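Local atomic coordinates of N-acetylmuramoyl-L-alanine amidase (Mycolicibacterium smegmatis, PDB entry 7AGM), a protein that probably hydrolyses the amide bond between N-acetylmuramic acid and L-alanine in mycobacterial peptidoglycan, as a zinc-dependent amidase of the Amidase_3 family. Residues M9-P15 and V72-R78; N96-A102 and L173-P177; A139-R143 and Q159-N163; P30-G34 and S123-L127. All blocks are in the same frame, centred on the assembly; numbering follows the deposited sequence. Where two conformers were deposited one is given.

Contact 1 (M9-P15 and V72-R78); sequences MIVFLDP and VRTAMSR
Val11 and Leu13 on one strand and Ala75 on the other exchange backbone hydrogen bonds in the parallel pairing of strands 10-15 and 73-76, the edge pair of the six-stranded mixed sheet of this Amidase_3 fold. The series runs from Arg73 N to Met9 O, through the nearly straight Leu13 N to Ala75 O bond (2.8 Å, 173° at the hydrogen), to Ser77 N and Leu13 O. Packing is dense on the face that carries Val11, Leu13 and Met76. There Val11 CG2 meets Val72 CG1 at 3.6 Å under helix 198-219, and the bent end of Met76 brings CE to 3.6 Å from Pro15 CG, the two side chains crossing at about a right angle. On the other face Phe12, with CG anti to its backbone N (chi1 -174°), reaches along the sheet until CZ lies 3.6 Å from Ser77 CA. Looser cover marks the start of the outer strand, where exposed Arg73 lays CD 3.9 Å from Ile10 CG1 and sends NH1 back to Gly8 O. The C-terminal ends are polar and buried near the zinc site: Asp14 OD1 takes Ser77 OG and forms a salt bridge with Arg91, OD2 hydrogen-bonds Ser105 OG, and Arg78 NH2 holds His53 O. Pro15 O accepts from Arg91 NH1 and, at 3.0 Å, from Arg78 NE, which stands above the carbonyl plane.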
loop_
_atom_site.group_PDB
_atom_site.type_symbol
_atom_site.label_atom_id
_atom_site.label_comp_id
_atom_site.label_asym_id
_atom_site.label_seq_id
_atom_site.Cartn_x
_atom_site.Cartn_y
_atom_site.Cartn_z
ATOM N N MET A 9 -16.408 -4.024 9.405
ATOM C CA MET A 9 -15.246 -4.760 8.935
ATOM C C MET A 9 -13.973 -3.976 9.242
ATOM O O MET A 9 -14.009 -2.772 9.510
ATOM C CB MET A 9 -15.389 -5.086 7.445
ATOM C CG MET A 9 -16.579 -6.021 7.172
ATOM S SD MET A 9 -16.807 -6.438 5.429
ATOM C CE MET A 9 -15.678 -7.809 5.219
ATOM N N ILE A 10 -12.842 -4.680 9.228
ATOM C CA ILE A 10 -11.581 -4.167 9.760
ATOM C C ILE A 10 -10.556 -4.057 8.640
ATOM O O ILE A 10 -10.273 -5.044 7.951
ATOM C CB ILE A 10 -11.043 -5.070 10.884
ATOM C CG1 ILE A 10 -12.092 -5.250 11.983
ATOM C CG2 ILE A 10 -9.750 -4.516 11.428
ATOM C CD1 ILE A 10 -11.810 -6.433 12.867
ATOM N N VAL A 11 -9.976 -2.868 8.482
ATOM C CA VAL A 11 -8.929 -2.615 7.499
ATOM C C VAL A 11 -7.690 -2.110 8.225
ATOM O O VAL A 11 -7.764 -1.143 8.999
ATOM C CB VAL A 11 -9.382 -1.584 6.446
ATOM C CG1 VAL A 11 -8.240 -1.249 5.482
ATOM C CG2 VAL A 11 -10.621 -2.082 5.698
ATOM N N PHE A 12 -6.551 -2.751 7.973
ATOM C CA PHE A 12 -5.261 -2.267 8.454
ATOM C C PHE A 12 -4.584 -1.479 7.340
ATOM O O PHE A 12 -4.426 -1.988 6.219
ATOM C CB PHE A 12 -4.373 -3.433 8.890
ATOM C CG PHE A 12 -3.078 -3.001 9.526
ATOM C CD1 PHE A 12 -3.037 -2.628 10.869
ATOM C CD2 PHE A 12 -1.896 -2.971 8.795
ATOM C CE1 PHE A 12 -1.840 -2.230 11.462
ATOM C CE2 PHE A 12 -0.704 -2.585 9.385
ATOM C CZ PHE A 12 -0.675 -2.209 10.726
ATOM N N LEU A 13 -4.202 -0.234 7.645
ATOM C CA LEU A 13 -3.599 0.683 6.683
ATOM C C LEU A 13 -2.134 0.892 7.029
ATOM O O LEU A 13 -1.798 1.180 8.182
ATOM C CB LEU A 13 -4.331 2.029 6.695
ATOM C CG LEU A 13 -5.791 1.981 6.243
ATOM C CD1 LEU A 13 -6.480 3.310 6.547
ATOM C CD2 LEU A 13 -5.888 1.634 4.753
ATOM N N ASP A 14 -1.267 0.767 6.024
ATOM C CA ASP A 14 0.180 0.873 6.206
ATOM C C ASP A 14 0.761 1.917 5.263
ATOM O O ASP A 14 1.113 1.612 4.113
ATOM C CB ASP A 14 0.853 -0.485 6.001
ATOM C CG ASP A 14 2.364 -0.384 5.955
ATOM O OD1 ASP A 14 2.930 0.419 6.729
ATOM O OD2 ASP A 14 2.984 -1.114 5.148
ATOM N N PRO A 15 0.902 3.160 5.720
ATOM C CA PRO A 15 1.614 4.160 4.908
ATOM C C PRO A 15 3.105 3.856 4.912
ATOM O O PRO A 15 3.756 3.872 5.961
ATOM C CB PRO A 15 1.293 5.489 5.602
ATOM C CG PRO A 15 0.916 5.122 7.010
ATOM C CD PRO A 15 0.425 3.691 7.011
ATOM N N VAL A 72 -16.329 1.668 8.559
ATOM C CA VAL A 72 -15.302 0.630 8.530
ATOM C C VAL A 72 -14.276 0.934 9.618
ATOM O O VAL A 72 -13.852 2.088 9.778
ATOM C CB VAL A 72 -14.646 0.554 7.138
ATOM C CG1 VAL A 72 -13.435 -0.367 7.163
ATOM C CG2 VAL A 72 -15.668 0.064 6.092
ATOM N N ARG A 73 -13.905 -0.089 10.390
ATOM C CA ARG A 73 -12.889 0.039 11.425
ATOM C C ARG A 73 -11.513 0.098 10.784
ATOM O O ARG A 73 -11.238 -0.623 9.821
ATOM C CB ARG A 73 -12.916 -1.183 12.345
ATOM C CG ARG A 73 -14.169 -1.353 13.188
ATOM C CD ARG A 73 -14.051 -2.627 14.026
ATOM N NE ARG A 73 -14.905 -2.640 15.212
ATOM C CZ ARG A 73 -16.009 -3.367 15.344
ATOM N NH1 ARG A 73 -16.424 -4.155 14.351
ATOM N NH2 ARG A 73 -16.703 -3.307 16.477
ATOM N N THR A 74 -10.640 0.938 11.331
ATOM C CA THR A 74 -9.284 1.035 10.816
ATOM C C THR A 74 -8.265 1.044 11.946
ATOM O O THR A 74 -8.551 1.432 13.088
ATOM C CB THR A 74 -9.069 2.285 9.929
ATOM O OG1 THR A 74 -9.284 3.475 10.700
ATOM C CG2 THR A 74 -10.012 2.285 8.724
ATOM N N ALA A 75 -7.052 0.631 11.583
ATOM C CA ALA A 75 -5.853 0.846 12.377
ATOM C C ALA A 75 -4.720 1.149 11.414
ATOM O O ALA A 75 -4.769 0.754 10.247
ATOM C CB ALA A 75 -5.484 -0.362 13.244
ATOM N N MET A 76 -3.709 1.869 11.896
ATOM C CA MET A 76 -2.578 2.265 11.068
ATOM C C MET A 76 -1.264 1.729 11.624
ATOM O O MET A 76 -1.110 1.515 12.830
ATOM C CB MET A 76 -2.519 3.790 10.896
ATOM C CG MET A 76 -3.666 4.338 10.061
ATOM S SD MET A 76 -3.519 6.101 9.758
ATOM C CE MET A 76 -1.902 6.189 9.001
ATOM N N SER A 77 -0.304 1.517 10.725
ATOM C CA SER A 77 0.993 0.989 11.123
ATOM C C SER A 77 1.881 2.024 11.801
ATOM O O SER A 77 2.828 1.644 12.493
ATOM C CB SER A 77 1.722 0.440 9.901
ATOM O OG SER A 77 1.980 1.482 8.983
ATOM N N ARG A 78 1.613 3.314 11.609
ATOM C CA ARG A 78 2.387 4.358 12.261
ATOM C C ARG A 78 1.464 5.529 12.541
ATOM O O ARG A 78 0.402 5.668 11.928
ATOM C CB ARG A 78 3.602 4.786 11.426
ATOM C CG ARG A 78 3.274 5.331 10.046
ATOM C CD ARG A 78 4.574 5.763 9.390
ATOM N NE ARG A 78 4.541 6.000 7.947
ATOM C CZ ARG A 78 4.735 7.186 7.367
ATOM N NH1 ARG A 78 4.906 8.284 8.103
ATOM N NH2 ARG A 78 4.760 7.275 6.044
#

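Contact 2 (N96-A102 and L173-P177); sequences NSLRPHA and LAQFP
Asn96 supplies the hydrogen bonds of this contact, using both ends of its side-chain amide on the backbone around the end of helix 169-173. OD1 accepts from Gln175 N at 2.9 Å, and ND2 donates to Leu173 O at 2.9 Å. The second bond lies in the amide plane of Asn96 but comes from above the carbonyl plane of Leu173; together the two fix the rotation of the amide. The same OD1 also sits at the edge of the Phe176 ring, 3.4 Å from CD1.

CH-pi contacts fill one face of that ring. Arg99 CA stands over its centre, 3.6 Å from the centroid and 14° off the normal, whereas Pro100 CD is off-centre. The positive phi of Arg99, the first residue to leave helix 88-98, turns the chain across the phenyl ring. In one of two modelled conformers the Arg99 guanidinium also passes the rim of the ring.

Van der Waals packing continues where Pro177 lays CG 3.5 Å from His101 O. Separately, Ala102 CA makes a weak CA-H...O contact with Pro177 O beside the strand starts.

The contact thus joins two helix-to-strand connections, from helix 88-98 to strand 102-109 and from helix 169-173 to strand 178-185, where they enter adjacent parallel strands of the Amidase_3 alpha/beta fold.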
loop_
_atom_site.group_PDB
_atom_site.type_symbol
_atom_site.label_atom_id
_atom_site.label_comp_id
_atom_site.label_asym_id
_atom_site.label_seq_id
_atom_site.Cartn_x
_atom_site.Cartn_y
_atom_site.Cartn_z
ATOM N N ASN A 96 -1.366 -8.748 11.273
ATOM C CA ASN A 96 -1.851 -10.082 11.621
ATOM C C ASN A 96 -2.500 -10.104 13.001
ATOM O O ASN A 96 -3.486 -10.824 13.216
ATOM C CB ASN A 96 -0.714 -11.104 11.540
ATOM C CG ASN A 96 -0.307 -11.412 10.105
ATOM O OD1 ASN A 96 -1.126 -11.336 9.188
ATOM N ND2 ASN A 96 0.960 -11.762 9.905
ATOM N N SER A 97 -1.966 -9.327 13.955
ATOM C CA SER A 97 -2.549 -9.277 15.299
ATOM C C SER A 97 -3.988 -8.790 15.276
ATOM O O SER A 97 -4.768 -9.098 16.190
ATOM C CB SER A 97 -1.735 -8.338 16.197
ATOM O OG SER A 97 -0.410 -8.797 16.366
ATOM N N LEU A 98 -4.358 -8.032 14.256
ATOM C CA LEU A 98 -5.695 -7.484 14.154
ATOM C C LEU A 98 -6.660 -8.421 13.438
ATOM O O LEU A 98 -7.870 -8.175 13.477
ATOM C CB LEU A 98 -5.621 -6.129 13.443
ATOM C CG LEU A 98 -6.841 -5.231 13.425
ATOM C CD1 LEU A 98 -7.344 -4.961 14.845
ATOM C CD2 LEU A 98 -6.484 -3.925 12.725
ATOM N N ARG A 99 -6.160 -9.494 12.819
ATOM C CA ARG A 99 -6.954 -10.431 12.027
ATOM C C ARG A 99 -7.937 -9.658 11.137
ATOM O O ARG A 99 -9.150 -9.888 11.199
ATOM C CB ARG A 99 -7.682 -11.438 12.912
ATOM C CG ARG A 99 -6.816 -12.032 14.025
ATOM C CD ARG A 99 -7.552 -13.124 14.780
ATOM N NE ARG A 99 -7.767 -14.259 13.894
ATOM C CZ ARG A 99 -6.959 -15.312 13.806
ATOM N NH1 ARG A 99 -5.889 -15.410 14.584
ATOM N NH2 ARG A 99 -7.231 -16.276 12.942
ATOM N N PRO A 100 -7.448 -8.736 10.318
ATOM C CA PRO A 100 -8.342 -7.842 9.581
ATOM C C PRO A 100 -8.979 -8.534 8.386
ATOM O O PRO A 100 -8.561 -9.608 7.944
ATOM C CB PRO A 100 -7.392 -6.739 9.102
ATOM C CG PRO A 100 -6.100 -7.446 8.913
ATOM C CD PRO A 100 -6.034 -8.507 9.974
ATOM N N HIS A 101 -10.004 -7.868 7.849
ATOM C CA HIS A 101 -10.602 -8.307 6.596
ATOM C C HIS A 101 -9.813 -7.855 5.375
ATOM O O HIS A 101 -9.931 -8.471 4.311
ATOM C CB HIS A 101 -12.045 -7.816 6.513
ATOM C CG HIS A 101 -12.895 -8.326 7.626
ATOM N ND1 HIS A 101 -13.141 -7.599 8.769
ATOM C CD2 HIS A 101 -13.497 -9.525 7.800
ATOM C CE1 HIS A 101 -13.894 -8.317 9.586
ATOM N NE2 HIS A 101 -14.125 -9.488 9.020
ATOM N N ALA A 102 -9.036 -6.781 5.495
ATOM C CA ALA A 102 -8.224 -6.303 4.387
ATOM C C ALA A 102 -7.046 -5.528 4.946
ATOM O O ALA A 102 -7.177 -4.829 5.955
ATOM C CB ALA A 102 -9.024 -5.389 3.448
ATOM N N LEU A 173 4.439 -12.084 4.666
ATOM C CA LEU A 173 4.140 -12.465 6.039
ATOM C C LEU A 173 2.669 -12.310 6.404
ATOM O O LEU A 173 2.264 -12.778 7.476
ATOM C CB LEU A 173 5.021 -11.668 7.012
ATOM C CG LEU A 173 6.526 -11.962 6.952
ATOM C CD1 LEU A 173 7.343 -10.873 7.644
ATOM C CD2 LEU A 173 6.820 -13.333 7.560
ATOM N N ALA A 174 1.866 -11.683 5.543
ATOM C CA ALA A 174 0.453 -11.486 5.857
ATOM C C ALA A 174 -0.300 -12.807 5.847
ATOM O O ALA A 174 -0.103 -13.650 4.966
ATOM C CB ALA A 174 -0.187 -10.535 4.844
ATOM N N GLN A 175 -1.198 -12.960 6.818
ATOM C CA GLN A 175 -2.054 -14.134 6.946
ATOM C C GLN A 175 -3.519 -13.804 6.694
ATOM O O GLN A 175 -4.388 -14.657 6.923
ATOM C CB GLN A 175 -1.850 -14.783 8.318
ATOM C CG GLN A 175 -0.394 -15.173 8.587
ATOM C CD GLN A 175 -0.181 -15.707 9.986
ATOM O OE1 GLN A 175 -1.138 -15.951 10.720
ATOM N NE2 GLN A 175 1.078 -15.891 10.366
ATOM N N PHE A 176 -3.801 -12.596 6.213
ATOM C CA PHE A 176 -5.122 -12.065 5.917
ATOM C C PHE A 176 -4.999 -11.309 4.606
ATOM O O PHE A 176 -3.884 -11.029 4.160
ATOM C CB PHE A 176 -5.573 -11.156 7.075
ATOM C CG PHE A 176 -5.622 -11.898 8.371
ATOM C CD1 PHE A 176 -4.501 -11.990 9.185
ATOM C CD2 PHE A 176 -6.758 -12.606 8.719
ATOM C CE1 PHE A 176 -4.529 -12.755 10.339
ATOM C CE2 PHE A 176 -6.790 -13.372 9.876
ATOM C CZ PHE A 176 -5.681 -13.442 10.686
ATOM N N PRO A 177 -6.112 -11.010 3.938
ATOM C CA PRO A 177 -6.022 -10.446 2.581
ATOM C C PRO A 177 -5.224 -9.148 2.581
ATOM O O PRO A 177 -5.443 -8.270 3.422
ATOM C CB PRO A 177 -7.487 -10.206 2.200
ATOM C CG PRO A 177 -8.230 -11.222 2.996
ATOM C CD PRO A 177 -7.504 -11.306 4.310
#

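Contact 3 (A139-R143 and Q159-N163); sequences AKVMR and QGGLN
Arg143 and Leu162 cross at about a right angle where helix 134-148 packs on the type I' beta turn from Gln159 to Leu162, which opens the edge strand 162-165 of the central mixed sheet. Leu162 puts its CD2 methyl against the helix, 3.6 Å from Ala139 O and 3.9 Å from Ala139 CB. One helical turn further on, Arg143 CB approaches the same methyl at 3.9 Å, so CD2 rests between the two residues, and the stem of the arginine continues past Leu162 CG with its CD atom 4.0 Å away.

Arg143 leaves the helix with CG anti to its backbone N (chi1 -177°), then bends at chi2 (-126°) and again at chi3, and these two bends bring the guanidinium to the Gly160 carbonyl. Gly160 and Gly161 both have positive phi, as the type I' turn requires, and Gly160 O lies 3.2 Å from Arg143 CD. The turn closes on itself through backbone bonds in both directions between Gln159 and Leu162, and Gly161 is bonded by its backbone to Val120 of strand 119-123. At the guanidinium end, Arg143 NH1 donates to Gly160 O at 2.9 Å and 165°, with the oxygen in the guanidinium plane.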
loop_
_atom_site.group_PDB
_atom_site.type_symbol
_atom_site.label_atom_id
_atom_site.label_comp_id
_atom_site.label_asym_id
_atom_site.label_seq_id
_atom_site.Cartn_x
_atom_site.Cartn_y
_atom_site.Cartn_z
ATOM N N ALA A 139 -6.350 -7.883 -5.221
ATOM C CA ALA A 139 -5.473 -7.188 -6.157
ATOM C C ALA A 139 -6.227 -6.801 -7.425
ATOM O O ALA A 139 -6.085 -5.678 -7.921
ATOM C CB ALA A 139 -4.247 -8.040 -6.480
ATOM N N LYS A 140 -7.075 -7.701 -7.928
ATOM C CA LYS A 140 -7.816 -7.413 -9.151
ATOM C C LYS A 140 -8.852 -6.315 -8.930
ATOM O O LYS A 140 -8.986 -5.412 -9.764
ATOM C CB LYS A 140 -8.468 -8.692 -9.677
ATOM C CG LYS A 140 -7.470 -9.781 -10.046
ATOM C CD LYS A 140 -8.162 -11.006 -10.627
ATOM C CE LYS A 140 -7.148 -12.066 -11.028
ATOM N NZ LYS A 140 -7.795 -13.258 -11.640
ATOM N N VAL A 141 -9.594 -6.372 -7.818
ATOM C CA VAL A 141 -10.577 -5.327 -7.537
ATOM C C VAL A 141 -9.885 -3.976 -7.389
ATOM O O VAL A 141 -10.350 -2.951 -7.914
ATOM C CB VAL A 141 -11.386 -5.684 -6.274
ATOM C CG1 VAL A 141 -12.314 -4.537 -5.898
ATOM C CG2 VAL A 141 -12.175 -6.990 -6.460
ATOM N N MET A 142 -8.759 -3.954 -6.675
ATOM C CA MET A 142 -8.026 -2.706 -6.476
ATOM C C MET A 142 -7.507 -2.157 -7.801
ATOM O O MET A 142 -7.665 -0.967 -8.105
ATOM C CB MET A 142 -6.873 -2.942 -5.506
ATOM C CG MET A 142 -6.046 -1.688 -5.220
ATOM S SD MET A 142 -6.950 -0.404 -4.329
ATOM C CE MET A 142 -6.967 -1.093 -2.675
ATOM N N ARG A 143 -6.891 -3.023 -8.615
ATOM C CA ARG A 143 -6.433 -2.620 -9.945
ATOM C C ARG A 143 -7.576 -2.048 -10.780
ATOM O O ARG A 143 -7.428 -0.999 -11.431
ATOM C CB ARG A 143 -5.832 -3.837 -10.643
ATOM C CG ARG A 143 -5.247 -3.557 -12.016
ATOM C CD ARG A 143 -5.833 -4.479 -13.070
ATOM N NE ARG A 143 -7.103 -3.971 -13.571
ATOM C CZ ARG A 143 -7.219 -3.111 -14.585
ATOM N NH1 ARG A 143 -6.137 -2.662 -15.216
ATOM N NH2 ARG A 143 -8.420 -2.701 -14.970
ATOM N N GLN A 159 1.965 -6.031 -15.275
ATOM C CA GLN A 159 1.096 -6.281 -16.424
ATOM C C GLN A 159 -0.290 -5.734 -16.118
ATOM O O GLN A 159 -0.982 -6.245 -15.231
ATOM C CB GLN A 159 1.029 -7.774 -16.752
ATOM C CG GLN A 159 2.332 -8.346 -17.289
ATOM C CD GLN A 159 2.772 -7.683 -18.585
ATOM O OE1 GLN A 159 1.944 -7.220 -19.374
ATOM N NE2 GLN A 159 4.081 -7.629 -18.807
ATOM N N GLY A 160 -0.690 -4.690 -16.841
ATOM C CA GLY A 160 -2.002 -4.103 -16.643
ATOM C C GLY A 160 -2.219 -3.526 -15.264
ATOM O O GLY A 160 -3.366 -3.359 -14.840
ATOM N N GLY A 161 -1.148 -3.216 -14.543
ATOM C CA GLY A 161 -1.273 -2.704 -13.197
ATOM C C GLY A 161 -1.238 -3.752 -12.108
ATOM O O GLY A 161 -1.433 -3.403 -10.942
ATOM N N LEU A 162 -1.026 -5.027 -12.450
ATOM C CA LEU A 162 -0.864 -6.109 -11.486
ATOM C C LEU A 162 0.590 -6.564 -11.480
ATOM O O LEU A 162 1.240 -6.612 -12.530
ATOM C CB LEU A 162 -1.763 -7.299 -11.844
ATOM C CG LEU A 162 -3.256 -7.093 -11.591
ATOM C CD1 LEU A 162 -4.046 -8.269 -12.156
ATOM C CD2 LEU A 162 -3.531 -6.912 -10.095
ATOM N N ASN A 163 1.098 -6.919 -10.303
ATOM C CA ASN A 163 2.525 -7.193 -10.126
ATOM C C ASN A 163 2.695 -8.259 -9.047
ATOM O O ASN A 163 2.900 -7.954 -7.865
ATOM C CB ASN A 163 3.259 -5.898 -9.767
ATOM C CG ASN A 163 4.774 -6.025 -9.782
ATOM O OD1 ASN A 163 5.454 -5.347 -9.010
ATOM N ND2 ASN A 163 5.308 -6.864 -10.669
#

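Contact 4 (P30-G34 and S123-L127); sequences PTGRG and SSPPL
Pro125 O is gripped by both terminal nitrogens of Arg33, NH1 at 3.0 Å and NH2 at 2.9 Å, an end-on, two-pronged bond to a single acceptor. The arginine rises from the loop of a two-stranded antiparallel beta hairpin, strands 28-30 and 36-38, and the contact ties this hairpin loop across the surface to the loop after strand 119-123 of the central sheet. Its guanidinium holds the oxygen in its own plane, while the two nitrogens approach from opposite faces of the Pro125 carbonyl plane. The bonds are bent, near 145° at the hydrogens.

The reach depends on a chain extended from CG to NE, starting from a backbone that an ST turn shapes: Arg33 N donates to Thr31 OG1. Asn172 of helix 169-173 accepts a further bond from NH2, adding a second partner that helps fix the rotation of the guanidinium. The Ser124-Pro125 peptide is cis. Nearby, Ser123 OG bonds Gln131, whose OE1 also takes Leu127 N, so that a single glutamine ties both ends of the 123-127 loop.

Leu127 supplies the apolar side of the contact. Its CD1 methyl stands over the centre of one guanidinium face, 3.9 Å from Arg33 CZ, and also lies 3.7 Å from Gly32 O.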
loop_
_atom_site.group_PDB
_atom_site.type_symbol
_atom_site.label_atom_id
_atom_site.label_comp_id
_atom_site.label_asym_id
_atom_site.label_seq_id
_atom_site.Cartn_x
_atom_site.Cartn_y
_atom_site.Cartn_z
ATOM N N PRO A 30 13.260 -10.922 9.116
ATOM C CA PRO A 30 12.888 -11.995 8.188
ATOM C C PRO A 30 11.970 -11.508 7.080
ATOM O O PRO A 30 11.145 -10.609 7.265
ATOM C CB PRO A 30 12.167 -13.007 9.086
ATOM C CG PRO A 30 11.695 -12.217 10.248
ATOM C CD PRO A 30 12.730 -11.158 10.471
ATOM N N THR A 31 12.119 -12.136 5.911
ATOM C CA THR A 31 11.314 -11.822 4.739
ATOM C C THR A 31 10.089 -12.708 4.601
ATOM O O THR A 31 9.179 -12.366 3.835
ATOM C CB THR A 31 12.144 -12.034 3.472
ATOM O OG1 THR A 31 12.491 -13.428 3.360
ATOM C CG2 THR A 31 13.395 -11.196 3.511
ATOM N N GLY A 32 10.057 -13.849 5.293
ATOM C CA GLY A 32 8.994 -14.817 5.132
ATOM C C GLY A 32 9.296 -15.921 4.145
ATOM O O GLY A 32 8.513 -16.877 4.047
ATOM N N ARG A 33 10.406 -15.832 3.418
ATOM C CA ARG A 33 10.815 -16.884 2.495
ATOM C C ARG A 33 12.225 -17.382 2.787
ATOM O O ARG A 33 12.911 -17.887 1.895
ATOM C CB ARG A 33 10.655 -16.446 1.040
ATOM C CG ARG A 33 9.227 -16.076 0.694
ATOM C CD ARG A 33 9.082 -15.740 -0.774
ATOM N NE ARG A 33 7.815 -15.081 -1.047
ATOM C CZ ARG A 33 6.719 -15.682 -1.497
ATOM N NH1 ARG A 33 6.719 -16.989 -1.754
ATOM N NH2 ARG A 33 5.617 -14.968 -1.701
ATOM N N GLY A 34 12.666 -17.253 4.035
ATOM C CA GLY A 34 13.924 -17.824 4.471
ATOM C C GLY A 34 15.103 -16.877 4.463
ATOM O O GLY A 34 16.197 -17.274 4.886
ATOM N N SER A 123 1.426 -11.050 -2.954
ATOM C CA SER A 123 2.361 -12.139 -2.702
ATOM C C SER A 123 2.164 -13.275 -3.694
ATOM O O SER A 123 1.061 -13.810 -3.843
ATOM C CB SER A 123 2.176 -12.673 -1.283
ATOM O OG SER A 123 3.127 -13.698 -1.034
ATOM N N SER A 124 3.247 -13.652 -4.348
ATOM C CA SER A 124 3.237 -14.773 -5.278
ATOM C C SER A 124 4.655 -15.311 -5.406
ATOM O O SER A 124 5.596 -14.529 -5.561
ATOM C CB SER A 124 2.708 -14.326 -6.639
ATOM O OG SER A 124 2.664 -15.418 -7.543
ATOM N N PRO A 125 4.861 -16.639 -5.337
ATOM C CA PRO A 125 3.864 -17.685 -5.080
ATOM C C PRO A 125 3.262 -17.570 -3.685
ATOM O O PRO A 125 3.926 -17.114 -2.752
ATOM C CB PRO A 125 4.684 -18.985 -5.173
ATOM C CG PRO A 125 5.897 -18.630 -5.937
ATOM C CD PRO A 125 6.195 -17.208 -5.595
ATOM N N PRO A 126 2.003 -17.963 -3.538
ATOM C CA PRO A 126 1.336 -17.788 -2.245
ATOM C C PRO A 126 1.913 -18.708 -1.179
ATOM O O PRO A 126 2.342 -19.835 -1.452
ATOM C CB PRO A 126 -0.120 -18.145 -2.553
ATOM C CG PRO A 126 -0.023 -19.126 -3.702
ATOM C CD PRO A 126 1.136 -18.625 -4.533
ATOM N N LEU A 127 1.891 -18.217 0.060
ATOM C CA LEU A 127 2.384 -18.961 1.209
ATOM C C LEU A 127 1.278 -19.480 2.115
ATOM O O LEU A 127 1.574 -20.226 3.057
ATOM C CB LEU A 127 3.351 -18.092 2.030
ATOM C CG LEU A 127 4.642 -17.718 1.296
ATOM C CD1 LEU A 127 5.400 -16.660 2.082
ATOM C CD2 LEU A 127 5.509 -18.947 1.088
#

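From the N terminus, strand 10-15 enters the central sheet, and contact 1 closes the first long loop when the chain returns through helix 52-69 to strand 73-76. Residues 30-34 lie inside that loop but pair later with 123-127, so contact 4 crosses contact 1. At the end of helix 88-98 the chain reaches 96-102, whose partner 173-177 follows far on; contact 2 therefore crosses contact 4 and encloses contact 3, the short closure of 139-143 with 159-163. In space, contacts 1 and 2 meet through Ile10 O and His101 N, and Leu173 packs on Gly32 between contacts 2 and 4. Contacts 1 and 3 engage the two outermost strands of the sheet.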